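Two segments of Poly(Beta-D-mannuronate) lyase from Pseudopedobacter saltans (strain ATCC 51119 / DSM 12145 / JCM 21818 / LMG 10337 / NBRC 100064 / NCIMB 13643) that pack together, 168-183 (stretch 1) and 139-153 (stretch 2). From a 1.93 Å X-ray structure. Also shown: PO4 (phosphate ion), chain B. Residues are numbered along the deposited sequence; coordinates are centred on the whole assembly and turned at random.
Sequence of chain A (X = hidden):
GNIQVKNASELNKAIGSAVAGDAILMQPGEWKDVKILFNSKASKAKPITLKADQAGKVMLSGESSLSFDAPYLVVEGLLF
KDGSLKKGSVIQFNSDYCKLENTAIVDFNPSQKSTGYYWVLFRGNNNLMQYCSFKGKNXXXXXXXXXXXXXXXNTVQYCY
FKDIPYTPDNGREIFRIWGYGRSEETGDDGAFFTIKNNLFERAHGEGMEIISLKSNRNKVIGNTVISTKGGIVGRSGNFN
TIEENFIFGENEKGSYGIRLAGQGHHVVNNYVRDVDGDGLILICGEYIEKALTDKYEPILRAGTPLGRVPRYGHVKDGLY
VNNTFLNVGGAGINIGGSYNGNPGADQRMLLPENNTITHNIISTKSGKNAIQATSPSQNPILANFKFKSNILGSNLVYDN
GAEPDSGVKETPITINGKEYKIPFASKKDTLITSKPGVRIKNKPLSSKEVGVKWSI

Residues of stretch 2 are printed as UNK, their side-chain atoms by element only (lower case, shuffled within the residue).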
# COMPACT_ATOMS: atom_id res chain seq x y z
N PRO A 168 8.48 15.61 -0.19
CA PRO A 168 7.51 15.43 -1.29
C PRO A 168 8.20 14.94 -2.56
O PRO A 168 8.51 15.70 -3.48
CB PRO A 168 6.90 16.82 -1.44
CG PRO A 168 7.97 17.78 -0.92
CD PRO A 168 8.77 17.02 0.10
N ASP A 169 8.45 13.63 -2.61
CA ASP A 169 9.14 12.99 -3.74
C ASP A 169 8.36 11.75 -4.15
O ASP A 169 8.49 10.72 -3.49
CB ASP A 169 10.57 12.61 -3.38
CG ASP A 169 11.44 13.80 -3.10
OD1 ASP A 169 12.04 14.32 -4.06
OD2 ASP A 169 11.54 14.21 -1.92
N ASN A 170 7.59 11.85 -5.23
CA ASN A 170 6.91 10.69 -5.78
C ASN A 170 7.86 9.51 -5.94
O ASN A 170 8.95 9.63 -6.50
CB ASN A 170 6.28 11.03 -7.13
CG ASN A 170 5.16 10.10 -7.49
OD1 ASN A 170 4.34 9.74 -6.65
ND2 ASN A 170 5.11 9.69 -8.75
N GLY A 171 7.43 8.35 -5.45
CA GLY A 171 8.31 7.21 -5.37
C GLY A 171 8.81 6.92 -3.98
O GLY A 171 9.70 6.09 -3.83
N ARG A 172 8.25 7.56 -2.95
CA ARG A 172 8.52 7.22 -1.56
C ARG A 172 7.24 6.77 -0.85
O ARG A 172 6.95 7.17 0.27
CB ARG A 172 9.17 8.40 -0.83
CG ARG A 172 10.55 8.76 -1.41
CD ARG A 172 11.28 9.76 -0.50
NE ARG A 172 11.47 9.16 0.81
CZ ARG A 172 11.10 9.71 1.95
NH1 ARG A 172 10.50 10.90 1.94
NH2 ARG A 172 11.29 9.07 3.10
N GLU A 173 6.45 5.94 -1.54
CA GLU A 173 5.29 5.30 -0.94
C GLU A 173 5.73 4.35 0.16
O GLU A 173 6.90 3.94 0.23
CB GLU A 173 4.50 4.51 -2.00
CG GLU A 173 4.04 5.33 -3.20
CD GLU A 173 5.05 5.39 -4.33
OE1 GLU A 173 4.63 5.69 -5.47
OE2 GLU A 173 6.25 5.12 -4.08
N ILE A 174 4.80 3.99 1.04
CA ILE A 174 5.12 2.90 1.96
C ILE A 174 4.93 1.56 1.27
O ILE A 174 5.76 0.64 1.43
CB ILE A 174 4.29 3.01 3.25
CG1 ILE A 174 4.44 4.40 3.88
CG2 ILE A 174 4.74 1.94 4.25
CD1 ILE A 174 5.91 4.91 3.96
N PHE A 175 3.87 1.42 0.47
CA PHE A 175 3.57 0.24 -0.34
C PHE A 175 3.29 0.69 -1.77
O PHE A 175 2.49 1.60 -1.98
CB PHE A 175 2.34 -0.51 0.19
CG PHE A 175 2.56 -1.31 1.45
CD1 PHE A 175 2.46 -0.72 2.70
CD2 PHE A 175 2.78 -2.69 1.38
CE1 PHE A 175 2.64 -1.48 3.87
CE2 PHE A 175 2.94 -3.46 2.54
CZ PHE A 175 2.86 -2.85 3.79
N ARG A 176 3.93 0.04 -2.75
CA ARG A 176 3.57 0.21 -4.16
C ARG A 176 3.38 -1.17 -4.77
O ARG A 176 4.32 -1.95 -4.84
CB ARG A 176 4.63 1.03 -4.92
CG ARG A 176 4.29 1.23 -6.40
CD ARG A 176 5.32 2.09 -7.17
NE ARG A 176 6.62 1.42 -7.31
CZ ARG A 176 7.77 2.06 -7.51
NH1 ARG A 176 7.79 3.38 -7.64
NH2 ARG A 176 8.89 1.36 -7.62
N ILE A 177 2.15 -1.47 -5.21
CA ILE A 177 1.76 -2.82 -5.64
C ILE A 177 1.55 -2.84 -7.15
O ILE A 177 0.47 -2.52 -7.65
CB ILE A 177 0.51 -3.34 -4.92
CG1 ILE A 177 0.57 -3.01 -3.42
CG2 ILE A 177 0.31 -4.84 -5.22
CD1 ILE A 177 1.76 -3.66 -2.72
N TRP A 178 2.57 -3.29 -7.87
CA TRP A 178 2.43 -3.57 -9.29
C TRP A 178 1.87 -4.97 -9.48
O TRP A 178 1.77 -5.77 -8.54
CB TRP A 178 3.77 -3.46 -10.00
CG TRP A 178 4.35 -2.07 -10.12
CD1 TRP A 178 3.66 -0.89 -10.25
CD2 TRP A 178 5.73 -1.74 -10.14
NE1 TRP A 178 4.55 0.17 -10.34
CE2 TRP A 178 5.83 -0.33 -10.28
CE3 TRP A 178 6.91 -2.50 -10.06
CZ2 TRP A 178 7.06 0.34 -10.33
CZ3 TRP A 178 8.14 -1.83 -10.11
CH2 TRP A 178 8.20 -0.43 -10.25
N GLY A 179 1.52 -5.27 -10.73
CA GLY A 179 1.00 -6.56 -11.13
C GLY A 179 -0.08 -6.39 -12.16
O GLY A 179 -0.31 -5.29 -12.67
N TYR A 180 -0.73 -7.50 -12.51
CA TYR A 180 -1.81 -7.45 -13.49
C TYR A 180 -2.87 -6.47 -13.05
O TYR A 180 -3.36 -6.53 -11.92
CB TYR A 180 -2.42 -8.84 -13.68
CG TYR A 180 -3.57 -8.89 -14.65
CD1 TYR A 180 -4.85 -8.52 -14.26
CD2 TYR A 180 -3.37 -9.29 -15.96
CE1 TYR A 180 -5.92 -8.57 -15.14
CE2 TYR A 180 -4.44 -9.34 -16.86
CZ TYR A 180 -5.70 -8.97 -16.44
OH TYR A 180 -6.75 -9.02 -17.33
N GLY A 181 -3.27 -5.59 -13.97
CA GLY A 181 -4.13 -4.46 -13.69
C GLY A 181 -3.41 -3.15 -13.82
O GLY A 181 -4.06 -2.10 -13.83
N ARG A 182 -2.09 -3.19 -13.93
CA ARG A 182 -1.31 -1.97 -14.07
C ARG A 182 -1.78 -1.16 -15.28
O ARG A 182 -1.91 0.06 -15.22
CB ARG A 182 0.18 -2.29 -14.20
CG ARG A 182 1.10 -1.11 -13.88
CD ARG A 182 2.53 -1.57 -13.65
NE ARG A 182 3.46 -0.45 -13.63
CZ ARG A 182 4.78 -0.58 -13.54
NH1 ARG A 182 5.33 -1.78 -13.46
NH2 ARG A 182 5.56 0.50 -13.53
N SER A 183 -2.04 -1.86 -16.38
CA SER A 183 -2.51 -1.23 -17.61
C SER A 183 -4.03 -1.19 -17.69
O SER A 183 -4.59 -1.08 -18.78
CB SER A 183 -1.92 -1.93 -18.84
OG SER A 183 -0.53 -1.68 -18.89
N UNK A 139 15.14 7.57 1.80
CA UNK A 139 15.60 7.66 0.42
C UNK A 139 14.49 7.27 -0.55
O UNK A 139 13.42 6.79 -0.17
n UNK A 139 17.27 4.40 -0.19
c UNK A 139 16.53 5.28 0.47
c UNK A 139 16.83 6.76 0.20
o UNK A 139 15.65 4.95 1.26
N UNK A 140 14.79 7.46 -1.84
CA UNK A 140 13.89 7.12 -2.92
C UNK A 140 13.57 5.62 -2.91
O UNK A 140 14.30 4.82 -2.31
s UNK A 140 13.08 10.00 -4.01
c UNK A 140 14.51 7.51 -4.26
c UNK A 140 14.50 9.02 -4.61
c UNK A 140 11.78 9.42 -5.08
N UNK A 141 12.46 5.25 -3.58
CA UNK A 141 11.89 3.90 -3.74
C UNK A 141 10.90 3.59 -2.62
O UNK A 141 11.10 3.98 -1.47
c UNK A 141 12.93 2.63 -6.30
o UNK A 141 12.50 3.51 -7.03
c UNK A 141 13.78 2.95 -5.09
c UNK A 141 12.98 2.83 -3.81
n UNK A 141 12.82 1.34 -6.60
N UNK A 142 9.81 2.90 -2.94
CA UNK A 142 8.85 2.50 -1.91
C UNK A 142 9.54 1.70 -0.80
O UNK A 142 10.56 1.04 -1.02
c UNK A 142 7.97 2.03 -4.11
c UNK A 142 9.40 2.50 -4.30
c UNK A 142 7.83 1.64 -2.67
N UNK A 143 8.97 1.78 0.40
CA UNK A 143 9.45 0.94 1.49
C UNK A 143 9.19 -0.54 1.17
O UNK A 143 10.09 -1.38 1.25
c UNK A 143 8.79 1.37 2.80
c UNK A 143 9.47 0.94 4.09
c UNK A 143 9.19 1.94 5.21
c UNK A 143 9.05 -0.46 4.51
N UNK A 144 7.96 -0.85 0.77
CA UNK A 144 7.58 -2.20 0.36
C UNK A 144 7.11 -2.11 -1.08
O UNK A 144 6.24 -1.29 -1.40
c UNK A 144 6.04 -4.16 0.72
c UNK A 144 6.46 -2.79 1.25
c UNK A 144 6.92 -2.92 2.68
N UNK A 145 7.66 -2.96 -1.94
CA UNK A 145 7.20 -3.06 -3.31
C UNK A 145 6.77 -4.46 -3.71
O UNK A 145 7.29 -5.46 -3.22
N UNK A 146 5.83 -4.52 -4.66
CA UNK A 146 5.48 -5.76 -5.32
C UNK A 146 5.75 -5.61 -6.80
O UNK A 146 5.33 -4.63 -7.42
c UNK A 146 3.70 -7.58 -5.54
c UNK A 146 4.01 -6.16 -5.07
o UNK A 146 4.12 -8.56 -4.92
n UNK A 146 2.94 -7.69 -6.63
N UNK A 147 6.43 -6.59 -7.36
CA UNK A 147 6.97 -6.55 -8.70
C UNK A 147 5.85 -6.82 -9.72
O UNK A 147 4.78 -7.33 -9.39
o UNK A 147 10.07 -6.57 -9.55
c UNK A 147 9.10 -7.30 -9.87
c UNK A 147 8.11 -7.58 -8.78
o UNK A 147 8.94 -7.82 -11.01
N UNK A 148 6.11 -6.44 -10.98
CA UNK A 148 5.06 -6.47 -11.99
C UNK A 148 4.70 -7.87 -12.47
O UNK A 148 3.55 -8.11 -12.85
n UNK A 148 2.09 -5.60 -14.62
c UNK A 148 3.10 -5.05 -13.95
c UNK A 148 5.48 -5.58 -13.18
o UNK A 148 2.92 -4.21 -13.07
c UNK A 148 4.49 -5.50 -14.35
N UNK A 149 5.65 -8.81 -12.49
CA UNK A 149 5.40 -10.12 -13.06
C UNK A 149 5.69 -11.21 -12.04
O UNK A 149 6.59 -11.07 -11.20
o UNK A 149 6.55 -8.36 -15.57
o UNK A 149 4.89 -9.64 -16.16
c UNK A 149 5.87 -9.38 -15.43
c UNK A 149 6.23 -10.35 -14.31
N UNK A 150 4.89 -12.27 -12.09
CA UNK A 150 5.11 -13.50 -11.33
C UNK A 150 5.25 -13.25 -9.82
O UNK A 150 6.05 -13.90 -9.13
o UNK A 150 5.33 -16.38 -11.49
c UNK A 150 6.35 -15.70 -11.46
c UNK A 150 6.33 -14.26 -11.89
n UNK A 150 7.51 -16.17 -11.03
N UNK A 151 4.43 -12.33 -9.26
CA UNK A 151 4.52 -12.01 -7.84
C UNK A 151 3.09 -11.80 -7.27
O UNK A 151 2.61 -10.70 -6.97
c UNK A 151 5.43 -10.79 -7.63
o UNK A 151 5.57 -10.44 -6.28
N UNK A 152 2.37 -12.91 -7.11
CA UNK A 152 0.98 -12.91 -6.69
C UNK A 152 0.84 -13.53 -5.31
O UNK A 152 1.65 -14.38 -4.91
n UNK A 152 1.08 -13.79 -12.12
c UNK A 152 -0.77 -13.98 -10.01
c UNK A 152 -0.12 -13.23 -12.27
c UNK A 152 0.09 -13.14 -9.09
n UNK A 152 -1.01 -13.30 -11.29
n UNK A 152 -0.41 -12.60 -13.41
c UNK A 152 0.10 -13.69 -7.68
N UNK A 153 -0.23 -13.12 -4.60
CA UNK A 153 -0.64 -13.72 -3.32
C UNK A 153 0.38 -13.51 -2.20
O UNK A 153 0.56 -14.36 -1.33
o UNK A 153 -5.63 -16.09 -6.56
c UNK A 153 -3.27 -15.98 -6.39
c UNK A 153 -3.48 -15.37 -3.70
c UNK A 153 -0.97 -15.22 -3.46
c UNK A 153 -2.14 -15.77 -5.63
c UNK A 153 -4.64 -15.57 -4.46
c UNK A 153 -2.22 -15.46 -4.29
c UNK A 153 -4.51 -15.88 -5.80
P PO4 B . 2.69 -12.71 -15.53
O1 PO4 B . 2.75 -12.18 -14.11
O2 PO4 B . 2.98 -14.20 -15.50
O3 PO4 B . 3.72 -11.99 -16.36
O4 PO4 B . 1.34 -12.48 -16.18
O HOH W 1 11.57 6.40 1.88
O HOH W 2 9.61 5.14 0.62
O HOH W 3 10.51 3.93 -8.73

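Position 139 carries two carbons, the second bearing one oxygen and one nitrogen; its CA-to-CB bond points away from stretch 1, and its backbone O lies 3.2 Å from Arg172 NE. This short amide is Asn139, and its backbone does the work, O accepting a hydrogen bond from that NE. Position 140 has an unbranched chain of two carbons, a sulfur and a terminal carbon; the sulfur lies 3.7 Å from Asp169 CB and the last carbon 3.2 Å from Asn170 O. Only methionine provides such a chain: Met140, whose flexible thioether bends back over stretch 1.

Position 141 shows three carbons, the third holding an oxygen and a nitrogen, the nitrogen 4.1 Å from Arg176 NH2: Gln141. Its OE1 accepts from a water (2.7 Å) that in turn accepts from Arg176 NH1 (3.0 Å), so the amide reaches the arginine through solvent. At position 142 three carbons close onto the backbone N, one of them 3.4 Å from Arg176 CZ, the mark of Pro142. Its puckered ring sets CG over one face of the Arg176 guanidinium. Pro142 N has no hydrogen to give to Gly171 O, 3.3 Å away; that oxygen accepts a weak bond from Gln141 N (2.9 Å).

Position 143 has four carbons forked at the second, with CB 4.3 Å from Ile174 CG2: Leu143, suited to a buried apolar contact, while its N donates to Glu173 O (3.0 Å). At position 144 one carbon carries two others and sits over the face of the Phe175 ring, 4.1 Å from the centroid: Val144, whose compact CB makes a CH-pi contact. Position 145 has no side-chain atoms, and its CA makes a CA-H...O contact with Arg176 O (3.4 Å). It is Gly145, though this contact alone does not demand glycine: an ideal CB would stand 4.1 Å from that oxygen.

Position 146 has two carbons, the second with an oxygen and a nitrogen, the nitrogen 3.0 Å from Trp178 O: Asn146. A buried amide needs partners, and ND2 donates to Trp178 O and to the backbone O of position 151 (3.0 Å). Position 147 has two carbons ending in two oxygens, and its CA lies at the edge of the Trp178 ring; the CA-to-CB bond of Asp147 points away from stretch 1. Position 148 has three carbons ending in oxygen and nitrogen, the nitrogen 3.1 Å from Gly179 O. Gln148 is long enough to reach that backbone, and its amide offers donor and acceptor; NE2 donates a weak bond to Gly179 O.

Position 149, two carbons and two oxygens, is Asp149, with OD1 2.6 Å from phosphate O3. Position 150, two carbons then an oxygen and a nitrogen, is Asn150; its N donates to phosphate O1 (2.9 Å). One carbon and one oxygen make position 151 Ser151, whose OG donates to Asn146 OD1 (2.7 Å). Position 152, three carbons, a nitrogen and a carbon with two nitrogens, one 4.3 Å from Tyr180 CB, is Arg152, its cation suited to the phosphate (NH2 to O1, 3.1 Å). Position 153, one carbon, then a ring of six carbons bearing one oxygen, is Tyr153, beyond reach of stretch 1.

The contact is built on parallel strands, running 2° apart. Val144 N to Ile174 O (2.7 Å), Arg176 N to Val144 O (3.0 Å), Asn146 N to Arg176 O (3.0 Å) and Trp178 N to Asn146 O (3.1 Å) form the ladder; side chains extend it at both ends.

Stretch 2 (139-153) NMQPLVGNDQDNSRY
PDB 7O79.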